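Local coordinates for ferric-siderophore receptor protein (Streptomyces coelicolor, PDB 2X4L) that probably binds ferric siderophores outside the cell membrane and hands them to an import system, as a solute-binding receptor of the family 8 type, at residues A56-Y61 with E164-D169; E104-L109 with K138-V143. One frame throughout, in Å; residues are numbered along the deposited sequence.

Both contacts belong to the lobe built on the parallel sheet whose strands run 92-95, 67-69, 48-51, 113-118 and 142-146 in order across it, and both pack on strand 113-118. In contact 1 the C-terminal ends of helices 52-60 and 153-165 meet over a mostly buried patch of apolar side chains with no hydrogen bond across it. Contact 2 joins helix 103-108 to the turn between helix 133-139 and edge strand 142-146; it lies farther from the centre of the chain, is only partly buried, and adds a water bridge to its apolar packing. No residues touch between the two, their nearest atoms being about 7 Å apart, yet strand 142-146 leads from contact 2 towards helix 153-165 of contact 1.

Contact 1: residues A56-Y61 with E164-D169; sequences AALFDY and ESLGAD
Tyr61 and Ala168 bring together the C-terminal ends of two helices, 52-60 and 153-165, which pack beside the parallel sheet of one lobe of this periplasmic-binding-protein fold. The contact is entirely apolar between side chains, with no hydrogen bond crossing it. Two separate pairs carry it. In the first, the CD2 methyl of Leu58 faces the CD1 methyl of Leu166 at 4.3 Å, branch against branch; both leucines also rest on Ile115 of strand 113-118, which ties the pair to the sheet at that strand. In the second, Tyr61 uses only the root of its side chain: its CB lies 3.9 Å from Ala168 CB. Its ring leaves in another direction, since CG stands anti to the carbonyl carbon (chi1 -63°), and the hydroxyl is hydrogen-bonded to the backbone N of Tyr304. On the way the side chain touches Trp160 and Ala163, earlier residues of helix 153-165.

Backbone bonds shape both ends. Tyr61 N donates to Leu58 O over 2.9 Å as the chain leaves helix 52-60. The second helix finishes in a Schellman motif: Gly167 has positive phi (116°), and its N reaches Glu164 O at 3.0 Å. A side chain on Gly167 would press on the carbonyl O of Leu166, which accounts for glycine at this reversal. The turn places Leu166 and Ala168, on its two flanks, towards the first helix. Beyond it, the methyl CB of Ala168 sits 3.1 Å from the carbonyl O of Tyr61, a tight van der Waals contact and not a hydrogen bond.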
loop_
_atom_site.group_PDB
_atom_site.type_symbol
_atom_site.label_atom_id
_atom_site.label_comp_id
_atom_site.label_asym_id
_atom_site.label_seq_id
_atom_site.Cartn_x
_atom_site.Cartn_y
_atom_site.Cartn_z
ATOM N N ALA A 56 -6.652 -2.865 -8.183
ATOM C CA ALA A 56 -6.431 -4.218 -7.648
ATOM C C ALA A 56 -7.460 -4.470 -6.533
ATOM O O ALA A 56 -8.064 -5.593 -6.413
ATOM C CB ALA A 56 -4.993 -4.351 -7.163
ATOM N N ALA A 57 -7.671 -3.436 -5.695
ATOM C CA ALA A 57 -8.675 -3.592 -4.581
ATOM C C ALA A 57 -10.089 -3.763 -5.126
ATOM O O ALA A 57 -10.813 -4.703 -4.703
ATOM C CB ALA A 57 -8.635 -2.371 -3.665
ATOM N N LEU A 58 -10.446 -2.899 -6.063
ATOM C CA LEU A 58 -11.802 -2.978 -6.625
ATOM C C LEU A 58 -12.013 -4.333 -7.308
ATOM O O LEU A 58 -13.131 -4.896 -7.178
ATOM C CB LEU A 58 -12.006 -1.887 -7.689
ATOM C CG LEU A 58 -12.074 -0.531 -7.027
ATOM C CD1 LEU A 58 -12.110 0.623 -8.027
ATOM C CD2 LEU A 58 -13.314 -0.403 -6.144
ATOM N N PHE A 59 -10.990 -4.889 -7.978
ATOM C CA PHE A 59 -11.096 -6.209 -8.604
ATOM C C PHE A 59 -11.537 -7.284 -7.580
ATOM O O PHE A 59 -12.364 -8.193 -7.933
ATOM C CB PHE A 59 -9.743 -6.593 -9.192
ATOM C CG PHE A 59 -9.774 -7.917 -9.917
ATOM C CD1 PHE A 59 -10.158 -7.980 -11.268
ATOM C CD2 PHE A 59 -9.462 -9.092 -9.248
ATOM C CE1 PHE A 59 -10.221 -9.190 -11.899
ATOM C CE2 PHE A 59 -9.542 -10.362 -9.904
ATOM C CZ PHE A 59 -9.914 -10.370 -11.260
ATOM N N ASP A 60 -10.981 -7.239 -6.362
ATOM C CA ASP A 60 -11.349 -8.262 -5.372
ATOM C C ASP A 60 -12.814 -8.162 -4.884
ATOM O O ASP A 60 -13.333 -9.089 -4.211
ATOM C CB ASP A 60 -10.407 -8.095 -4.172
ATOM C CG ASP A 60 -9.062 -8.647 -4.436
ATOM O OD1 ASP A 60 -8.787 -9.271 -5.469
ATOM O OD2 ASP A 60 -8.183 -8.466 -3.567
ATOM N N TYR A 61 -13.434 -7.013 -5.167
ATOM C CA TYR A 61 -14.888 -6.851 -4.931
ATOM C C TYR A 61 -15.682 -6.957 -6.206
ATOM O O TYR A 61 -16.823 -6.583 -6.193
ATOM C CB TYR A 61 -15.081 -5.474 -4.333
ATOM C CG TYR A 61 -14.390 -5.363 -2.995
ATOM C CD1 TYR A 61 -14.628 -6.319 -1.989
ATOM C CD2 TYR A 61 -13.473 -4.326 -2.703
ATOM C CE1 TYR A 61 -14.001 -6.250 -0.733
ATOM C CE2 TYR A 61 -12.860 -4.263 -1.406
ATOM C CZ TYR A 61 -13.154 -5.244 -0.430
ATOM O OH TYR A 61 -12.480 -5.171 0.786
ATOM N N GLU A 164 -18.986 -1.142 -3.028
ATOM C CA GLU A 164 -20.444 -1.415 -2.954
ATOM C C GLU A 164 -21.245 -0.378 -3.742
ATOM O O GLU A 164 -22.175 -0.748 -4.513
ATOM C CB GLU A 164 -20.963 -1.634 -1.516
ATOM C CG GLU A 164 -22.403 -2.283 -1.543
ATOM C CD GLU A 164 -23.045 -2.449 -0.144
ATOM O OE1 GLU A 164 -22.268 -2.608 0.781
ATOM O OE2 GLU A 164 -24.310 -2.370 0.060
ATOM N N SER A 165 -20.848 0.896 -3.661
ATOM C CA SER A 165 -21.585 1.947 -4.417
ATOM C C SER A 165 -21.453 1.733 -5.918
ATOM O O SER A 165 -22.333 2.074 -6.691
ATOM C CB SER A 165 -21.002 3.299 -4.064
ATOM O OG SER A 165 -19.793 3.647 -4.740
ATOM N N LEU A 166 -20.332 1.164 -6.328
ATOM C CA LEU A 166 -20.082 0.888 -7.739
ATOM C C LEU A 166 -20.677 -0.454 -8.262
ATOM O O LEU A 166 -20.502 -0.797 -9.466
ATOM C CB LEU A 166 -18.536 0.936 -8.013
ATOM C CG LEU A 166 -17.930 2.305 -7.743
ATOM C CD1 LEU A 166 -16.420 2.153 -7.785
ATOM C CD2 LEU A 166 -18.366 3.258 -8.816
ATOM N N GLY A 167 -21.334 -1.212 -7.405
ATOM C CA GLY A 167 -21.990 -2.422 -7.898
ATOM C C GLY A 167 -21.479 -3.730 -7.361
ATOM O O GLY A 167 -21.938 -4.809 -7.800
ATOM N N ALA A 168 -20.581 -3.671 -6.380
ATOM C CA ALA A 168 -20.100 -4.914 -5.756
ATOM C C ALA A 168 -21.198 -5.585 -4.890
ATOM O O ALA A 168 -22.198 -4.969 -4.560
ATOM C CB ALA A 168 -18.888 -4.629 -4.947
ATOM N N ASP A 169 -21.043 -6.852 -4.591
ATOM C CA ASP A 169 -21.989 -7.445 -3.620
ATOM C C ASP A 169 -21.136 -7.559 -2.355
ATOM O O ASP A 169 -20.275 -8.453 -2.235
ATOM C CB ASP A 169 -22.517 -8.818 -4.073
ATOM C CG ASP A 169 -23.143 -8.826 -5.486
ATOM O OD1 ASP A 169 -23.513 -7.743 -6.039
ATOM O OD2 ASP A 169 -23.266 -9.962 -6.047
#

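Contact 2: residues E104-L109 with K138-V143; sequences EKYASL and KLAPSV
Tyr106 projects from helix 103-108 along the side chain of Leu139 and ends at the CB of Ala140, in the turn before strand 142-146. Its CG is anti to the backbone N (chi1 176°), which carries the ring out from the helix to that turn. The CD2 and CE2 carbons meet Leu139: CE2 lies 3.8 Å from Leu139 CB, and CD2 is equally far from Leu139 CD1. The approach is oblique, and the two side chains run antiparallel, each passing alongside the other. Leu139 runs back towards helix 103-108 with CG anti to its own carbonyl carbon (chi1 -71°), and its forked end spans two neighbours. CD1 reaches the tyrosine ring and also comes within 4.1 Å of Ala107 CB, while CD2 lies near the same alanine methyl.

At the far end of the ring, Tyr106 OH is 3.6 Å from Ala140 CB, a contact without a hydrogen bond. The hydroxyl instead donates to a water at 2.8 Å, and that water donates in turn to Ala140 O over 2.7 Å. The tyrosine also packs on Leu94, Leu114 and Val49, from three strands of the parallel sheet, so this one side chain touches both the sheet and the turn. A leucine in place of Tyr106 would probably leave the bridging water without its hydroxyl donor and open a gap beside Leu139 and Ala140. The chemistry thus changes along the ring: its flank packs by carbon contacts against Leu139, whereas its polar end reaches the turn backbone through water, joining the segments without a direct hydrogen bond.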
loop_
_atom_site.group_PDB
_atom_site.type_symbol
_atom_site.label_atom_id
_atom_site.label_comp_id
_atom_site.label_asym_id
_atom_site.label_seq_id
_atom_site.Cartn_x
_atom_site.Cartn_y
_atom_site.Cartn_z
ATOM N N GLU A 104 -3.799 11.603 -23.578
ATOM C CA GLU A 104 -4.538 11.291 -24.804
ATOM C C GLU A 104 -5.145 9.894 -24.705
ATOM O O GLU A 104 -6.296 9.703 -25.099
ATOM C CB GLU A 104 -3.637 11.368 -26.035
ATOM C CG GLU A 104 -3.108 12.810 -26.341
ATOM C CD GLU A 104 -2.064 12.849 -27.528
ATOM O OE1 GLU A 104 -1.941 11.885 -28.348
ATOM O OE2 GLU A 104 -1.353 13.882 -27.654
ATOM N N LYS A 105 -4.375 8.924 -24.207
ATOM C CA LYS A 105 -4.909 7.572 -24.119
ATOM C C LYS A 105 -5.959 7.530 -23.024
ATOM O O LYS A 105 -6.961 6.757 -23.124
ATOM C CB LYS A 105 -3.766 6.615 -23.765
ATOM C CG LYS A 105 -4.170 5.208 -23.846
ATOM C CD LYS A 105 -4.434 4.937 -25.406
ATOM C CE LYS A 105 -4.250 3.472 -25.720
ATOM N NZ LYS A 105 -3.305 2.987 -24.697
ATOM N N TYR A 106 -5.828 8.342 -21.922
ATOM C CA TYR A 106 -6.873 8.384 -20.915
ATOM C C TYR A 106 -8.218 8.870 -21.557
ATOM O O TYR A 106 -9.231 8.283 -21.282
ATOM C CB TYR A 106 -6.388 9.355 -19.852
ATOM C CG TYR A 106 -7.329 9.667 -18.728
ATOM C CD1 TYR A 106 -7.997 8.666 -18.040
ATOM C CD2 TYR A 106 -7.590 10.998 -18.346
ATOM C CE1 TYR A 106 -8.856 8.982 -16.967
ATOM C CE2 TYR A 106 -8.425 11.300 -17.294
ATOM C CZ TYR A 106 -9.035 10.273 -16.574
ATOM O OH TYR A 106 -9.919 10.484 -15.530
ATOM N N ALA A 107 -8.136 9.966 -22.341
ATOM C CA ALA A 107 -9.347 10.442 -22.994
ATOM C C ALA A 107 -10.013 9.379 -23.851
ATOM O O ALA A 107 -11.256 9.318 -23.904
ATOM C CB ALA A 107 -9.008 11.614 -23.872
ATOM N N SER A 108 -9.183 8.559 -24.523
ATOM C CA SER A 108 -9.697 7.512 -25.408
ATOM C C SER A 108 -10.557 6.468 -24.667
ATOM O O SER A 108 -11.341 5.735 -25.315
ATOM C CB SER A 108 -8.569 6.876 -26.212
ATOM O OG SER A 108 -7.997 5.882 -25.433
ATOM N N LEU A 109 -10.448 6.383 -23.327
ATOM C CA LEU A 109 -11.243 5.432 -22.535
ATOM C C LEU A 109 -12.578 5.989 -22.207
ATOM O O LEU A 109 -13.340 5.285 -21.540
ATOM C CB LEU A 109 -10.493 5.013 -21.212
ATOM C CG LEU A 109 -9.067 4.455 -21.493
ATOM C CD1 LEU A 109 -8.509 4.078 -20.177
ATOM C CD2 LEU A 109 -9.092 3.182 -22.356
ATOM N N LYS A 138 -9.816 17.600 -16.192
ATOM C CA LYS A 138 -10.850 18.075 -17.092
ATOM C C LYS A 138 -11.714 16.920 -17.552
ATOM O O LYS A 138 -12.894 17.181 -17.865
ATOM C CB LYS A 138 -10.321 18.809 -18.313
ATOM C CG LYS A 138 -9.470 20.074 -18.068
ATOM C CD LYS A 138 -10.189 21.033 -17.186
ATOM C CE LYS A 138 -9.522 22.394 -17.305
ATOM N NZ LYS A 138 -10.139 23.293 -16.360
ATOM N N LEU A 139 -11.124 15.725 -17.696
ATOM C CA LEU A 139 -11.809 14.641 -18.385
ATOM C C LEU A 139 -12.714 13.771 -17.558
ATOM O O LEU A 139 -13.615 13.121 -18.097
ATOM C CB LEU A 139 -10.773 13.749 -19.049
ATOM C CG LEU A 139 -10.140 14.457 -20.243
ATOM C CD1 LEU A 139 -8.751 13.930 -20.545
ATOM C CD2 LEU A 139 -11.078 14.322 -21.491
ATOM N N ALA A 140 -12.609 13.867 -16.241
ATOM C CA ALA A 140 -13.557 13.155 -15.371
ATOM C C ALA A 140 -13.369 13.556 -13.935
ATOM O O ALA A 140 -12.244 13.904 -13.542
ATOM C CB ALA A 140 -13.344 11.581 -15.470
ATOM N N PRO A 141 -14.405 13.447 -13.079
ATOM C CA PRO A 141 -14.238 13.743 -11.686
ATOM C C PRO A 141 -13.316 12.664 -11.048
ATOM O O PRO A 141 -13.155 11.529 -11.568
ATOM C CB PRO A 141 -15.687 13.616 -11.077
ATOM C CG PRO A 141 -16.303 12.714 -12.027
ATOM C CD PRO A 141 -15.757 12.937 -13.368
ATOM N N SER A 142 -12.802 13.015 -9.883
ATOM C CA SER A 142 -11.964 12.107 -9.133
ATOM C C SER A 142 -12.464 11.807 -7.741
ATOM O O SER A 142 -13.196 12.649 -7.103
ATOM C CB SER A 142 -10.515 12.665 -9.017
ATOM O OG SER A 142 -10.558 13.971 -8.420
ATOM N N VAL A 143 -11.995 10.672 -7.242
ATOM C CA VAL A 143 -12.313 10.196 -5.894
ATOM C C VAL A 143 -10.964 9.786 -5.272
ATOM O O VAL A 143 -10.187 9.018 -5.902
ATOM C CB VAL A 143 -13.254 8.931 -5.976
ATOM C CG1 VAL A 143 -13.274 8.235 -4.626
ATOM C CG2 VAL A 143 -14.676 9.298 -6.395
HETATM O O HOH W 1 -9.765 12.910 -14.188
#